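The same site in two structures of oxidoreductase, 2OG-Fe oxygenase family protein, putative, expressed from Oryza sativa, which probably acts as an iron- and 2-oxoglutarate-dependent dioxygenase of the AlkB family, this chain being its oxygenase domain: PDB 5XOI (chain A, 1.80 Å), residues G137-K142 and I197-S202, and PDB 5XEG (chain B, 1.80 Å), residues G137-K142 and I197-S202. One frame, after least-squares fit of the local backbone (RMSD 0.05 Å); residues are numbered along the deposited sequences.

Structure 1 (5XOI); sequences GLHQDK and IFHGVS. With MN (manganese (II) ion), chain C.
His139 and His199 form a hydrogen-bonded antiparallel pair, His139 N to His199 O at 3.0 Å and the return bond alike, where strand 134-139 meets strand 198-205 in the smaller sheet of the double-stranded beta-helix. Both imidazoles leave the same face, CG between backbone N and carbonyl carbon (chi1 65° and 58°), and bind manganese through NE2, the metal lying 2.2 Å from His139 NE2. Asp141 OD1 completes the facial His-Asp-His triad, its carboxylate plane 82° from the His199 ring. Each ND1 donates in its ring plane, His139 ND1 to Gly137 O (2.9 Å) and His199 ND1 to Ile197 O. A metal-bound water donates to Asp141 OD2; another bridges Asp141 N and Ile197 O. Gln140 CG lies over the Phe198 ring face, 3.5 Å from the centroid; its amide stacks there, NE2 hydrogen-bonded to Leu196 O.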
loop_
_atom_site.group_PDB
_atom_site.type_symbol
_atom_site.label_atom_id
_atom_site.label_comp_id
_atom_site.label_asym_id
_atom_site.label_seq_id
_atom_site.Cartn_x
_atom_site.Cartn_y
_atom_site.Cartn_z
ATOM N N GLY A 137 -7.227 -3.405 10.913
ATOM C CA GLY A 137 -6.837 -2.842 12.195
ATOM C C GLY A 137 -5.393 -2.366 12.241
ATOM O O GLY A 137 -4.573 -2.663 11.379
ATOM N N LEU A 138 -5.080 -1.588 13.284
ATOM C CA LEU A 138 -3.719 -1.068 13.442
ATOM C C LEU A 138 -2.693 -2.196 13.527
ATOM O O LEU A 138 -2.869 -3.167 14.265
ATOM C CB LEU A 138 -3.623 -0.191 14.700
ATOM C CG LEU A 138 -4.434 1.102 14.661
ATOM C CD1 LEU A 138 -4.236 1.856 15.960
ATOM C CD2 LEU A 138 -3.992 1.963 13.472
ATOM N N HIS A 139 -1.591 -2.039 12.793
ATOM C CA HIS A 139 -0.511 -3.015 12.785
ATOM C C HIS A 139 0.750 -2.338 12.259
ATOM O O HIS A 139 0.694 -1.293 11.604
ATOM C CB HIS A 139 -0.840 -4.208 11.886
ATOM C CG HIS A 139 -0.949 -3.813 10.451
ATOM N ND1 HIS A 139 -2.085 -3.227 9.930
ATOM C CD2 HIS A 139 -0.039 -3.832 9.451
ATOM C CE1 HIS A 139 -1.879 -2.939 8.657
ATOM N NE2 HIS A 139 -0.647 -3.290 8.343
ATOM N N GLN A 140 1.882 -2.968 12.534
ATOM C CA GLN A 140 3.165 -2.612 11.943
ATOM C C GLN A 140 3.487 -3.554 10.784
ATOM O O GLN A 140 3.163 -4.740 10.827
ATOM C CB GLN A 140 4.276 -2.707 12.992
ATOM C CG GLN A 140 4.190 -1.670 14.098
ATOM C CD GLN A 140 5.284 -1.864 15.131
ATOM O OE1 GLN A 140 5.390 -2.939 15.745
ATOM N NE2 GLN A 140 6.116 -0.841 15.316
ATOM N N ASP A 141 4.149 -3.020 9.754
ATOM C CA ASP A 141 4.707 -3.864 8.693
ATOM C C ASP A 141 6.049 -4.359 9.210
ATOM O O ASP A 141 7.097 -3.760 8.970
ATOM C CB ASP A 141 4.860 -3.092 7.388
ATOM C CG ASP A 141 3.529 -2.859 6.679
ATOM O OD1 ASP A 141 2.463 -3.294 7.181
ATOM O OD2 ASP A 141 3.558 -2.233 5.602
ATOM N N LYS A 142 6.020 -5.463 9.952
ATOM C CA LYS A 142 7.198 -5.906 10.685
ATOM C C LYS A 142 7.694 -7.275 10.243
ATOM O O LYS A 142 8.510 -7.876 10.948
ATOM C CB LYS A 142 6.887 -5.918 12.183
ATOM C CG LYS A 142 5.752 -6.875 12.539
ATOM C CD LYS A 142 5.349 -6.759 14.002
ATOM C CE LYS A 142 4.324 -7.820 14.370
ATOM N NZ LYS A 142 4.309 -8.058 15.844
ATOM N N ILE A 197 5.610 2.655 11.647
ATOM C CA ILE A 197 4.377 3.216 12.188
ATOM C C ILE A 197 3.317 2.127 12.284
ATOM O O ILE A 197 3.233 1.221 11.444
ATOM C CB ILE A 197 3.866 4.398 11.343
ATOM C CG1 ILE A 197 3.721 3.999 9.863
ATOM C CG2 ILE A 197 4.766 5.613 11.538
ATOM C CD1 ILE A 197 2.942 5.023 9.019
ATOM N N PHE A 198 2.514 2.203 13.333
ATOM C CA PHE A 198 1.260 1.469 13.358
ATOM C C PHE A 198 0.280 2.139 12.399
ATOM O O PHE A 198 0.198 3.365 12.332
ATOM C CB PHE A 198 0.680 1.444 14.774
ATOM C CG PHE A 198 1.333 0.440 15.693
ATOM C CD1 PHE A 198 2.502 0.766 16.375
ATOM C CD2 PHE A 198 0.772 -0.814 15.895
ATOM C CE1 PHE A 198 3.112 -0.147 17.225
ATOM C CE2 PHE A 198 1.379 -1.747 16.753
ATOM C CZ PHE A 198 2.545 -1.414 17.414
ATOM N N HIS A 199 -0.480 1.344 11.653
ATOM C CA HIS A 199 -1.340 1.946 10.638
ATOM C C HIS A 199 -2.462 0.980 10.289
ATOM O O HIS A 199 -2.412 -0.215 10.601
ATOM C CB HIS A 199 -0.551 2.330 9.377
ATOM C CG HIS A 199 0.161 1.176 8.755
ATOM N ND1 HIS A 199 1.374 0.715 9.225
ATOM C CD2 HIS A 199 -0.196 0.345 7.748
ATOM C CE1 HIS A 199 1.741 -0.337 8.517
ATOM N NE2 HIS A 199 0.802 -0.585 7.621
ATOM N N GLY A 200 -3.496 1.521 9.659
ATOM C CA GLY A 200 -4.616 0.680 9.271
ATOM C C GLY A 200 -5.671 1.493 8.554
ATOM O O GLY A 200 -5.492 2.684 8.275
ATOM N N VAL A 201 -6.790 0.831 8.265
ATOM C CA VAL A 201 -7.877 1.440 7.504
ATOM C C VAL A 201 -9.117 1.367 8.386
ATOM O O VAL A 201 -9.611 0.270 8.684
ATOM C CB VAL A 201 -8.102 0.755 6.147
ATOM C CG1 VAL A 201 -9.373 1.304 5.489
ATOM C CG2 VAL A 201 -6.916 1.002 5.212
ATOM N N SER A 202 -9.597 2.526 8.846
ATOM C CA SER A 202 -10.735 2.527 9.759
ATOM C C SER A 202 -12.077 2.512 9.044
ATOM O O SER A 202 -13.089 2.120 9.648
ATOM C CB SER A 202 -10.660 3.740 10.680
ATOM O OG SER A 202 -10.599 4.933 9.915
HETATM MN MN MN C . 0.488 -2.517 6.591
HETATM O O HOH W 1 4.965 -0.198 9.767
HETATM O O HOH W 2 1.356 -1.634 4.622
#

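Structure 2 (5XEG); sequences GLHQDK and IFHGVS. With MN (manganese (II) ion), chain D; AKG (2-oxoglutaric acid), chain E.
Reciprocal backbone bonds pair antiparallel His139 and His199, His139 N standing 2.9 Å from His199 O. Both imidazoles leave the same face, CG between backbone N and carbonyl carbon (chi1 63° and 59°), and bind manganese through NE2, the metal lying 2.3 Å from His139 NE2. Asp141 OD1 completes the facial His-Asp-His triad, its carboxylate plane 77° from the His199 ring. Each ND1 donates in its ring plane, His139 ND1 to Gly137 O (2.9 Å) and His199 ND1 to Ile197 O. A metal-bound water donates to Asp141 OD2, which also salt-bridges Arg229; another bridges Asp141 N and Ile197 O. Gln140 CG lies over the Phe198 ring face, 3.5 Å from the centroid; its amide stacks there, NE2 hydrogen-bonded to Leu196 O. 2-Oxoglutarate chelates manganese through O1 (2.2 Å) and O5, completing six ligands; Arg48, Asn128, Tyr130 and Arg223 hydrogen-bond it.

Comparison
The two chains have the same sequence, and their backbones coincide within the error; manganese occupies the same place in both. The paired backbone bonds recur, as do the ring-edge bonds His139(A) ND1 to Gly137(A) O and His139(B) ND1 to Gly137(B) O, each 2.9 Å. Leu138(A), Gln140(A) and Phe198(A) keep their places. Both waters also recur: water 2 in the manganese shell of structure 1 matches water 4 in structure 2, and water 1 matches water 3. What changes is the bound group. Structure 2 holds 2-oxoglutarate, whose O1 and O5 lie 2.2 and 2.3 Å from manganese and which touches His139(B), Asp141(B), His199(B) and Val201(B), the last with CG2 3.6 Å from 2-oxoglutarate C5. In structure 1 succinic acid takes this place, wholly or in part, so neither site is empty. Round the exchanged ligand, His139(A), Asp141(A), His199(A) and Val201(A) and their counterparts His139(B), Asp141(B), His199(B) and Val201(B) keep their places within the error.

Structure 2 (5XEG)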
loop_
_atom_site.group_PDB
_atom_site.type_symbol
_atom_site.label_atom_id
_atom_site.label_comp_id
_atom_site.label_asym_id
_atom_site.label_seq_id
_atom_site.Cartn_x
_atom_site.Cartn_y
_atom_site.Cartn_z
ATOM N N GLY B 137 -7.230 -3.392 10.889
ATOM C CA GLY B 137 -6.870 -2.798 12.171
ATOM C C GLY B 137 -5.420 -2.380 12.218
ATOM O O GLY B 137 -4.614 -2.671 11.329
ATOM N N LEU B 138 -5.090 -1.594 13.253
ATOM C CA LEU B 138 -3.720 -1.076 13.370
ATOM C C LEU B 138 -2.691 -2.178 13.492
ATOM O O LEU B 138 -2.850 -3.120 14.254
ATOM C CB LEU B 138 -3.616 -0.212 14.662
ATOM C CG LEU B 138 -4.381 1.104 14.561
ATOM C CD1 LEU B 138 -4.257 1.861 15.910
ATOM C CD2 LEU B 138 -3.877 1.974 13.447
ATOM N N HIS B 139 -1.602 -2.042 12.758
ATOM C CA HIS B 139 -0.507 -2.999 12.804
ATOM C C HIS B 139 0.741 -2.311 12.267
ATOM O O HIS B 139 0.640 -1.266 11.602
ATOM C CB HIS B 139 -0.798 -4.252 11.914
ATOM C CG HIS B 139 -0.939 -3.899 10.480
ATOM N ND1 HIS B 139 -2.069 -3.265 10.005
ATOM C CD2 HIS B 139 -0.068 -3.944 9.454
ATOM C CE1 HIS B 139 -1.889 -2.976 8.734
ATOM N NE2 HIS B 139 -0.677 -3.338 8.392
ATOM N N GLN B 140 1.882 -2.946 12.502
ATOM C CA GLN B 140 3.164 -2.561 11.904
ATOM C C GLN B 140 3.450 -3.549 10.771
ATOM O O GLN B 140 3.150 -4.710 10.902
ATOM C CB GLN B 140 4.262 -2.734 12.963
ATOM C CG GLN B 140 4.164 -1.671 14.052
ATOM C CD GLN B 140 5.242 -1.856 15.129
ATOM O OE1 GLN B 140 5.363 -2.945 15.748
ATOM N NE2 GLN B 140 6.034 -0.803 15.367
ATOM N N ASP B 141 4.145 -3.086 9.755
ATOM C CA ASP B 141 4.732 -3.924 8.692
ATOM C C ASP B 141 6.076 -4.352 9.235
ATOM O O ASP B 141 7.092 -3.741 9.034
ATOM C CB ASP B 141 4.862 -3.158 7.379
ATOM C CG ASP B 141 3.499 -2.930 6.686
ATOM O OD1 ASP B 141 2.423 -3.276 7.212
ATOM O OD2 ASP B 141 3.555 -2.419 5.585
ATOM N N LYS B 142 6.053 -5.464 9.956
ATOM C CA LYS B 142 7.278 -5.895 10.664
ATOM C C LYS B 142 7.728 -7.283 10.259
ATOM O O LYS B 142 8.547 -7.856 10.968
ATOM C CB LYS B 142 7.013 -5.866 12.154
ATOM C CG LYS B 142 5.846 -6.723 12.622
ATOM C CD LYS B 142 5.742 -6.618 14.146
ATOM C CE LYS B 142 4.945 -7.728 14.762
ATOM N NZ LYS B 142 3.642 -7.912 14.108
ATOM N N ILE B 197 5.645 2.672 11.645
ATOM C CA ILE B 197 4.381 3.179 12.142
ATOM C C ILE B 197 3.352 2.065 12.280
ATOM O O ILE B 197 3.233 1.147 11.438
ATOM C CB ILE B 197 3.816 4.358 11.307
ATOM C CG1 ILE B 197 3.693 3.949 9.803
ATOM C CG2 ILE B 197 4.631 5.585 11.597
ATOM C CD1 ILE B 197 2.934 4.974 8.957
ATOM N N PHE B 198 2.530 2.193 13.305
ATOM C CA PHE B 198 1.226 1.470 13.347
ATOM C C PHE B 198 0.265 2.127 12.422
ATOM O O PHE B 198 0.182 3.359 12.343
ATOM C CB PHE B 198 0.642 1.439 14.794
ATOM C CG PHE B 198 1.306 0.429 15.691
ATOM C CD1 PHE B 198 2.459 0.790 16.407
ATOM C CD2 PHE B 198 0.796 -0.848 15.884
ATOM C CE1 PHE B 198 3.091 -0.102 17.245
ATOM C CE2 PHE B 198 1.459 -1.767 16.713
ATOM C CZ PHE B 198 2.601 -1.388 17.393
ATOM N N HIS B 199 -0.482 1.344 11.649
ATOM C CA HIS B 199 -1.314 1.929 10.627
ATOM C C HIS B 199 -2.436 0.967 10.275
ATOM O O HIS B 199 -2.399 -0.235 10.613
ATOM C CB HIS B 199 -0.534 2.325 9.357
ATOM C CG HIS B 199 0.153 1.176 8.731
ATOM N ND1 HIS B 199 1.337 0.652 9.238
ATOM C CD2 HIS B 199 -0.210 0.367 7.711
ATOM C CE1 HIS B 199 1.669 -0.411 8.547
ATOM N NE2 HIS B 199 0.792 -0.570 7.575
ATOM N N GLY B 200 -3.469 1.533 9.686
ATOM C CA GLY B 200 -4.587 0.679 9.300
ATOM C C GLY B 200 -5.682 1.504 8.604
ATOM O O GLY B 200 -5.501 2.676 8.356
ATOM N N VAL B 201 -6.790 0.843 8.265
ATOM C CA VAL B 201 -7.874 1.461 7.497
ATOM C C VAL B 201 -9.143 1.367 8.397
ATOM O O VAL B 201 -9.598 0.273 8.695
ATOM C CB VAL B 201 -8.074 0.760 6.136
ATOM C CG1 VAL B 201 -9.310 1.329 5.453
ATOM C CG2 VAL B 201 -6.880 0.968 5.254
ATOM N N SER B 202 -9.651 2.521 8.840
ATOM C CA SER B 202 -10.771 2.532 9.758
ATOM C C SER B 202 -12.094 2.503 9.070
ATOM O O SER B 202 -13.110 2.128 9.686
ATOM C CB SER B 202 -10.691 3.754 10.688
ATOM O OG SER B 202 -10.539 4.911 9.929
HETATM MN MN MN D . 0.464 -2.526 6.585
HETATM C C1 AKG E . -1.363 -3.765 4.633
HETATM O O1 AKG E . -0.295 -4.117 5.180
HETATM O O2 AKG E . -2.087 -4.574 4.013
HETATM C C2 AKG E . -1.776 -2.367 4.719
HETATM O O5 AKG E . -1.479 -1.700 5.696
HETATM C C3 AKG E . -2.573 -1.752 3.594
HETATM C C4 AKG E . -3.332 -0.538 4.114
HETATM C C5 AKG E . -4.182 0.038 3.007
HETATM O O3 AKG E . -3.964 1.212 2.637
HETATM O O4 AKG E . -5.072 -0.681 2.502
HETATM O O HOH W 3 4.946 -0.192 9.779
HETATM O O HOH W 4 1.306 -1.681 4.737
#